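Local coordinates for protein putative ABC transporter (Thermobispora bispora, PDB 4PE6) that probably serves as the solute-binding component of an ABC importer, with a carbohydrate-type ligand as its likely cargo, at residues K18-S24 against I53-V59; V109-D113 against Q263-A267. One frame throughout, in Å; residues are numbered along the deposited sequence.

Contact 1: residues K18-S24 against I53-V59; sequences KPFIALS and IGKYKVV
The carbonyl oxygen of Pro-19 takes two N-H groups where the strands begin: Gly-54 N lies 2.9 Å from Pro-19 O, and Lys-55 N adds a weak, longer bond. From this fork the parallel ladder of a beta-alpha-beta unit opens, strand 20-25, helix 31-49 and strand 55-60, the first crossover of a periplasmic-binding-protein fold, with 55-60 at the margin of the chain's sheet. Ile-21 and Leu-23 each give an N-H to one carbonyl of the partner strand and a C=O to the N-H two residues further along it. Leu-23 N reaches Lys-57 O at 2.7 Å, the shortest of these bonds.

Side chains divide between the two faces. Phe-20, its CG anti to the backbone N (chi1 170°), lays its ring beside the extended chain of Lys-55, whose CD sits 4.0 Å from the ring centroid in a CH-pi contact, while NZ stands over the same face in a cation-pi contact. Lys-57 CB meets the ring edge at CE1, and Gln-80 touches all three residues. Ile-21, on the other face, crosses Ile-53 of the preceding loop at about a right angle; helix 263-275 covers them, with Leu-268 on Ile-21 and Leu-272 on Ile-53. Tyr-56 lies against helix 31-49. At the far end Ser-24 OG, also bonded to Gln-70, donates to a water at 2.7 Å, and that water in turn donates to Val-59 O.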
ATOM      1  N   LYS A  18      14.574  -1.473  27.321  1.00 37.46           N
ATOM      2  CA  LYS A  18      13.686  -0.815  26.316  1.00 36.65           C
ATOM      3  C   LYS A  18      13.204  -1.826  25.271  1.00 33.59           C
ATOM      4  O   LYS A  18      13.935  -2.732  24.910  1.00 33.61           O
ATOM      5  CB  LYS A  18      14.420   0.339  25.633  1.00 38.66           C
ATOM      6  CG  LYS A  18      14.940   1.410  26.582  1.00 41.29           C
ATOM      7  CD  LYS A  18      13.792   2.124  27.270  1.00 42.21           C
ATOM      8  CE  LYS A  18      14.269   3.301  28.109  1.00 44.86           C
ATOM      9  NZ  LYS A  18      13.105   3.962  28.765  1.00 44.96           N
ATOM     10  N   PRO A  19      11.965  -1.673  24.780  1.00 30.57           N
ATOM     11  CA  PRO A  19      11.439  -2.712  23.898  1.00 29.23           C
ATOM     12  C   PRO A  19      12.154  -2.976  22.561  1.00 27.34           C
ATOM     13  O   PRO A  19      12.716  -2.070  21.943  1.00 26.53           O
ATOM     14  CB  PRO A  19      10.009  -2.254  23.616  1.00 28.75           C
ATOM     15  CG  PRO A  19       9.912  -0.859  24.126  1.00 29.27           C
ATOM     16  CD  PRO A  19      10.920  -0.733  25.204  1.00 30.18           C
ATOM     17  N   PHE A  20      12.045  -4.230  22.130  1.00 25.92           N
ATOM     18  CA  PHE A  20      12.506  -4.702  20.829  1.00 25.04           C
ATOM     19  C   PHE A  20      11.282  -4.847  19.913  1.00 23.28           C
ATOM     20  O   PHE A  20      10.393  -5.668  20.166  1.00 23.01           O
ATOM     21  CB  PHE A  20      13.269  -6.021  21.012  1.00 25.93           C
ATOM     22  CG  PHE A  20      13.612  -6.747  19.732  1.00 26.18           C
ATOM     23  CD1 PHE A  20      13.813  -6.073  18.524  1.00 26.10           C
ATOM     24  CD2 PHE A  20      13.772  -8.121  19.755  1.00 27.19           C
ATOM     25  CE1 PHE A  20      14.129  -6.768  17.367  1.00 26.77           C
ATOM     26  CE2 PHE A  20      14.090  -8.825  18.601  1.00 27.56           C
ATOM     27  CZ  PHE A  20      14.270  -8.147  17.404  1.00 27.32           C
ATOM     28  N   ILE A  21      11.238  -4.015  18.871  1.00 22.30           N
ATOM     29  CA  ILE A  21      10.155  -4.030  17.866  1.00 21.24           C
ATOM     30  C   ILE A  21      10.643  -4.719  16.580  1.00 21.30           C
ATOM     31  O   ILE A  21      11.584  -4.250  15.946  1.00 21.64           O
ATOM     32  CB  ILE A  21       9.710  -2.605  17.489  1.00 21.02           C
ATOM     33  CG1 ILE A  21       9.418  -1.757  18.748  1.00 21.40           C
ATOM     34  CG2 ILE A  21       8.509  -2.649  16.556  1.00 20.39           C
ATOM     35  CD1 ILE A  21       8.354  -2.339  19.663  1.00 21.37           C
ATOM     36  N   ALA A  22      10.020  -5.845  16.220  1.00 20.44           N
ATOM     37  CA  ALA A  22      10.371  -6.584  15.014  1.00 19.99           C
ATOM     38  C   ALA A  22       9.317  -6.321  13.937  1.00 18.70           C
ATOM     39  O   ALA A  22       8.144  -6.211  14.253  1.00 18.31           O
ATOM     40  CB  ALA A  22      10.441  -8.063  15.336  1.00 20.55           C
ATOM     41  N   LEU A  23       9.744  -6.185  12.686  1.00 18.00           N
ATOM     42  CA  LEU A  23       8.820  -6.027  11.551  1.00 17.36           C
ATOM     43  C   LEU A  23       9.075  -7.122  10.519  1.00 17.29           C
ATOM     44  O   LEU A  23      10.208  -7.291  10.015  1.00 17.38           O
ATOM     45  CB  LEU A  23       8.949  -4.645  10.916  1.00 16.86           C
ATOM     46  CG  LEU A  23       7.905  -4.261   9.859  1.00 16.68           C
ATOM     47  CD1 LEU A  23       7.789  -2.739   9.756  1.00 16.67           C
ATOM     48  CD2 LEU A  23       8.196  -4.851   8.492  1.00 16.95           C
ATOM     49  N   SER A  24       8.024  -7.858  10.195  1.00 16.80           N
ATOM     50  CA  SER A  24       8.088  -8.904   9.174  1.00 16.96           C
ATOM     51  C   SER A  24       7.225  -8.475   7.988  1.00 16.47           C
ATOM     52  O   SER A  24       6.021  -8.220   8.133  1.00 15.74           O
ATOM     53  CB  SER A  24       7.577 -10.237   9.722  1.00 17.54           C
ATOM     54  OG  SER A  24       7.357 -11.161   8.679  1.00 18.05           O
ATOM     55  N   ILE A  53      12.585   2.982  22.385  1.00 31.02           N
ATOM     56  CA  ILE A  53      12.837   1.573  22.083  1.00 29.69           C
ATOM     57  C   ILE A  53      14.326   1.309  22.213  1.00 30.60           C
ATOM     58  O   ILE A  53      15.124   2.248  22.161  1.00 30.80           O
ATOM     59  CB  ILE A  53      12.369   1.191  20.668  1.00 29.20           C
ATOM     60  CG1 ILE A  53      13.257   1.821  19.582  1.00 29.66           C
ATOM     61  CG2 ILE A  53      10.929   1.620  20.444  1.00 28.41           C
ATOM     62  CD1 ILE A  53      12.952   1.273  18.205  1.00 29.32           C
ATOM     63  N   GLY A  54      14.690   0.037  22.363  1.00 30.23           N
ATOM     64  CA  GLY A  54      16.097  -0.362  22.471  1.00 31.17           C
ATOM     65  C   GLY A  54      16.652  -0.988  21.211  1.00 31.30           C
ATOM     66  O   GLY A  54      17.856  -0.986  20.988  1.00 32.26           O
ATOM     67  N   LYS A  55      15.769  -1.530  20.382  1.00 30.19           N
ATOM     68  CA  LYS A  55      16.176  -2.316  19.244  1.00 30.54           C
ATOM     69  C   LYS A  55      15.019  -2.453  18.257  1.00 28.30           C
ATOM     70  O   LYS A  55      13.837  -2.490  18.646  1.00 26.30           O
ATOM     71  CB  LYS A  55      16.629  -3.700  19.709  1.00 32.49           C
ATOM     72  CG  LYS A  55      17.226  -4.584  18.625  1.00 34.44           C
ATOM     73  CD  LYS A  55      17.616  -5.946  19.178  1.00 36.81           C
ATOM     74  CE  LYS A  55      17.998  -6.883  18.046  1.00 38.78           C
ATOM     75  NZ  LYS A  55      18.662  -8.118  18.544  1.00 41.86           N
ATOM     76  N   TYR A  56      15.374  -2.495  16.979  1.00 28.10           N
ATOM     77  CA  TYR A  56      14.412  -2.771  15.917  1.00 27.42           C
ATOM     78  C   TYR A  56      15.062  -3.651  14.855  1.00 27.42           C
ATOM     79  O   TYR A  56      16.279  -3.601  14.657  1.00 27.85           O
ATOM     80  CB  TYR A  56      13.875  -1.468  15.310  1.00 27.82           C
ATOM     81  CG  TYR A  56      14.841  -0.694  14.439  1.00 28.58           C
ATOM     82  CD1 TYR A  56      14.936  -0.939  13.073  1.00 29.30           C
ATOM     83  CD2 TYR A  56      15.644   0.314  14.980  1.00 30.55           C
ATOM     84  CE1 TYR A  56      15.827  -0.220  12.277  1.00 30.83           C
ATOM     85  CE2 TYR A  56      16.518   1.038  14.192  1.00 31.30           C
ATOM     86  CZ  TYR A  56      16.606   0.770  12.846  1.00 32.16           C
ATOM     87  OH  TYR A  56      17.494   1.490  12.071  1.00 35.39           O
ATOM     88  N   LYS A  57      14.240  -4.462  14.194  1.00 25.78           N
ATOM     89  CA  LYS A  57      14.676  -5.330  13.125  1.00 25.70           C
ATOM     90  C   LYS A  57      13.597  -5.453  12.042  1.00 23.57           C
ATOM     91  O   LYS A  57      12.401  -5.625  12.356  1.00 22.33           O
ATOM     92  CB  LYS A  57      15.003  -6.713  13.675  1.00 27.26           C
ATOM     93  CG  LYS A  57      15.852  -7.567  12.742  1.00 29.61           C
ATOM     94  CD  LYS A  57      16.117  -8.930  13.357  1.00 31.34           C
ATOM     95  CE  LYS A  57      16.620  -9.937  12.349  1.00 33.18           C
ATOM     96  NZ  LYS A  57      18.062  -9.715  12.112  1.00 35.53           N
ATOM     97  N   VAL A  58      14.039  -5.360  10.788  1.00 24.22           N
ATOM     98  CA  VAL A  58      13.212  -5.601   9.617  1.00 23.22           C
ATOM     99  C   VAL A  58      13.614  -6.886   8.897  1.00 22.98           C
ATOM    100  O   VAL A  58      14.792  -7.105   8.569  1.00 22.81           O
ATOM    101  CB  VAL A  58      13.328  -4.428   8.629  1.00 23.71           C
ATOM    102  CG1 VAL A  58      12.644  -4.756   7.303  1.00 23.40           C
ATOM    103  CG2 VAL A  58      12.724  -3.186   9.252  1.00 23.44           C
ATOM    104  N   VAL A  59      12.635  -7.736   8.625  1.00 22.02           N
ATOM    105  CA  VAL A  59      12.900  -8.887   7.785  1.00 22.33           C
ATOM    106  C   VAL A  59      11.901  -8.957   6.645  1.00 22.05           C
ATOM    107  O   VAL A  59      10.693  -8.913   6.884  1.00 20.80           O
ATOM    108  CB  VAL A  59      12.905 -10.177   8.601  1.00 22.51           C
ATOM    109  CG1 VAL A  59      13.161 -11.358   7.687  1.00 23.23           C
ATOM    110  CG2 VAL A  59      13.986 -10.103   9.693  1.00 22.98           C
TER
HETATM  111  O   HOH W   1       9.557 -11.556   7.227  1.00 24.94           O

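Contact 2: residues V109-D113 against Q263-A267; sequences VVVFD and QSVAA. With LTH ((2R,3S)-2,3,4-trihydroxybutanoic acid), chain C.
Asp-113 turns CG anti to its own N (chi1 -174°), and Gln-263 runs out extended and turns its amide by chi3 (94°) to cross the carboxylate at about a right angle. Gln-263 NE2 then donates to Asp-113 OD1 over 3.0 Å, coming from above the carboxylate plane, 42° out of it; the same NE2 is also bonded to Asp-260 O. This polar pair sits where strand 108-112 ends, at the ligand pocket, beside the start of helix 263-275, which runs roughly antiparallel to the strand.

Behind it the contact is apolar. Phe-112 places its ring against the first turn of the helix, with Ser-264 CA over one face, 4.1 Å from the ring centroid, in a CH-pi contact. Ser-264 OG turns to Met-36 O of helix 31-49. One turn on, Ala-267 CB touches Phe-112 CB and, at 3.9 Å, Val-110 CG1.

Both carboxylate oxygens of Asp-113 hold the bound trihydroxybutanoic acid: its O4 donates to OD1 at 2.5 Å and its O2 to OD2 at 2.6 Å. An alanine here has no carboxylate, and O2 and O4 of the ligand would probably be held less firmly, while the Gln-263 amide would keep Asp-260 O but lose its carboxylate mate. Asn-88 also binds OD2; Gln-263 and Asn-88 are therefore likely to act as a second shell that orients the carboxylate, whose two oxygens each accept a ligand hydroxyl.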
ATOM      1  N   VAL A 109       1.099  -8.085  18.816  1.00 20.28           N
ATOM      2  CA  VAL A 109       1.134  -8.264  17.370  1.00 19.69           C
ATOM      3  C   VAL A 109       0.231  -7.255  16.701  1.00 18.96           C
ATOM      4  O   VAL A 109      -0.960  -7.201  16.980  1.00 18.97           O
ATOM      5  CB  VAL A 109       0.729  -9.708  16.980  1.00 20.08           C
ATOM      6  CG1 VAL A 109       0.623  -9.843  15.472  1.00 19.93           C
ATOM      7  CG2 VAL A 109       1.729 -10.700  17.549  1.00 20.53           C
ATOM      8  N   VAL A 110       0.824  -6.421  15.846  1.00 18.47           N
ATOM      9  CA  VAL A 110       0.087  -5.514  14.999  1.00 17.74           C
ATOM     10  C   VAL A 110       0.236  -5.955  13.559  1.00 17.14           C
ATOM     11  O   VAL A 110       1.345  -5.936  12.984  1.00 16.66           O
ATOM     12  CB  VAL A 110       0.587  -4.062  15.143  1.00 18.02           C
ATOM     13  CG1 VAL A 110      -0.245  -3.130  14.291  1.00 18.03           C
ATOM     14  CG2 VAL A 110       0.562  -3.630  16.604  1.00 18.52           C
ATOM     15  N   VAL A 111      -0.876  -6.403  12.989  1.00 16.72           N
ATOM     16  CA  VAL A 111      -0.950  -6.656  11.569  1.00 16.28           C
ATOM     17  C   VAL A 111      -1.279  -5.329  10.900  1.00 15.99           C
ATOM     18  O   VAL A 111      -2.234  -4.652  11.293  1.00 16.17           O
ATOM     19  CB  VAL A 111      -2.042  -7.684  11.270  1.00 16.43           C
ATOM     20  CG1 VAL A 111      -2.340  -7.755   9.774  1.00 16.38           C
ATOM     21  CG2 VAL A 111      -1.651  -9.047  11.840  1.00 16.68           C
ATOM     22  N   PHE A 112      -0.499  -4.935   9.904  1.00 15.45           N
ATOM     23  CA  PHE A 112      -0.754  -3.675   9.229  1.00 15.27           C
ATOM     24  C   PHE A 112      -0.800  -3.820   7.722  1.00 15.22           C
ATOM     25  O   PHE A 112      -0.323  -4.809   7.171  1.00 15.15           O
ATOM     26  CB  PHE A 112       0.208  -2.552   9.661  1.00 15.24           C
ATOM     27  CG  PHE A 112       1.599  -2.720   9.146  1.00 15.05           C
ATOM     28  CD1 PHE A 112       2.477  -3.558   9.796  1.00 14.99           C
ATOM     29  CD2 PHE A 112       2.011  -2.077   7.994  1.00 15.04           C
ATOM     30  CE1 PHE A 112       3.785  -3.718   9.336  1.00 15.12           C
ATOM     31  CE2 PHE A 112       3.290  -2.244   7.520  1.00 15.14           C
ATOM     32  CZ  PHE A 112       4.173  -3.065   8.181  1.00 15.21           C
ATOM     33  N   ASP A 113      -1.405  -2.832   7.075  1.00 15.36           N
ATOM     34  CA  ASP A 113      -1.621  -2.821   5.635  1.00 15.56           C
ATOM     35  C   ASP A 113      -2.298  -4.097   5.167  1.00 15.95           C
ATOM     36  O   ASP A 113      -1.989  -4.630   4.091  1.00 15.89           O
ATOM     37  CB  ASP A 113      -0.280  -2.621   4.907  1.00 15.38           C
ATOM     38  CG  ASP A 113      -0.446  -2.446   3.408  1.00 15.42           C
ATOM     39  OD1 ASP A 113      -1.335  -1.679   3.010  1.00 15.44           O
ATOM     40  OD2 ASP A 113       0.324  -3.078   2.631  1.00 15.28           O
ATOM     41  N   GLN A 263       1.672   3.413   7.107  1.00 16.85           N
ATOM     42  CA  GLN A 263       1.027   2.495   8.023  1.00 16.32           C
ATOM     43  C   GLN A 263       2.036   1.787   8.922  1.00 16.08           C
ATOM     44  O   GLN A 263       1.706   1.449  10.051  1.00 15.89           O
ATOM     45  CB  GLN A 263       0.220   1.460   7.294  1.00 16.04           C
ATOM     46  CG  GLN A 263      -1.088   1.968   6.726  1.00 16.13           C
ATOM     47  CD  GLN A 263      -1.717   0.920   5.844  1.00 16.04           C
ATOM     48  OE1 GLN A 263      -2.539   0.142   6.308  1.00 16.01           O
ATOM     49  NE2 GLN A 263      -1.316   0.881   4.557  1.00 16.04           N
ATOM     50  N   SER A 264       3.261   1.565   8.431  1.00 16.02           N
ATOM     51  CA  SER A 264       4.284   0.961   9.245  1.00 16.06           C
ATOM     52  C   SER A 264       4.676   1.818  10.463  1.00 16.39           C
ATOM     53  O   SER A 264       5.007   1.286  11.536  1.00 16.18           O
ATOM     54  CB  SER A 264       5.533   0.646   8.403  1.00 16.33           C
ATOM     55  OG  SER A 264       6.087   1.848   7.886  1.00 16.69           O
ATOM     56  N   VAL A 265       4.684   3.131  10.270  1.00 16.83           N
ATOM     57  CA  VAL A 265       5.036   4.049  11.333  1.00 17.42           C
ATOM     58  C   VAL A 265       3.880   4.122  12.328  1.00 17.16           C
ATOM     59  O   VAL A 265       4.081   4.117  13.532  1.00 17.15           O
ATOM     60  CB  VAL A 265       5.306   5.448  10.778  1.00 18.10           C
ATOM     61  CG1 VAL A 265       5.549   6.417  11.904  1.00 18.83           C
ATOM     62  CG2 VAL A 265       6.509   5.440   9.837  1.00 18.61           C
ATOM     63  N   ALA A 266       2.663   4.187  11.817  1.00 17.10           N
ATOM     64  CA  ALA A 266       1.489   4.143  12.696  1.00 17.14           C
ATOM     65  C   ALA A 266       1.457   2.836  13.499  1.00 16.91           C
ATOM     66  O   ALA A 266       1.076   2.828  14.655  1.00 17.04           O
ATOM     67  CB  ALA A 266       0.210   4.300  11.885  1.00 17.10           C
ATOM     68  N   ALA A 267       1.851   1.727  12.873  1.00 16.82           N
ATOM     69  CA  ALA A 267       1.900   0.429  13.559  1.00 16.65           C
ATOM     70  C   ALA A 267       2.947   0.437  14.686  1.00 17.05           C
ATOM     71  O   ALA A 267       2.724  -0.136  15.742  1.00 16.75           O
ATOM     72  CB  ALA A 267       2.194  -0.677  12.563  1.00 16.45           C
TER
HETATM   73  O1  LTH C 401       1.376  -1.453  -2.962  1.00 23.17           O
HETATM   74  C1  LTH C 401       1.563  -2.313  -2.025  1.00 19.98           C
HETATM   75  O   LTH C 401       2.524  -3.108  -1.938  1.00 18.42           O
HETATM   76  C2  LTH C 401       0.573  -2.322  -0.835  1.00 17.06           C
HETATM   77  O2  LTH C 401       0.894  -3.382   0.102  1.00 16.65           O
HETATM   78  C3  LTH C 401      -0.856  -2.536  -1.289  1.00 17.81           C
HETATM   79  O3  LTH C 401      -0.960  -3.773  -1.992  1.00 17.79           O
HETATM   80  C4  LTH C 401      -1.769  -2.600  -0.049  1.00 17.90           C
HETATM   81  O4  LTH C 401      -1.708  -1.285   0.562  1.00 16.32           O

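Contact 1 lies toward the margin of the sheet and is partly buried; contact 2 is buried throughout and nearer the centre of the chain. The first joins two neighbouring parallel strands, mainly through backbone bonds, with lysine chains along one side. The second sets a strand of the same sheet against a helix and relies mainly on side chains, apolar apart from the amide-carboxylate pair at the ligand. Helix 263-275 is common ground, since it packs on Ile-21 and Ile-53 as well as on 109-113. The contacts meet directly where Leu-23 CD1 lies 4.0 Å from Phe-112 CZ, joining the apolar side of strand 20-25 to the ring of Phe-112, one residue before Asp-113.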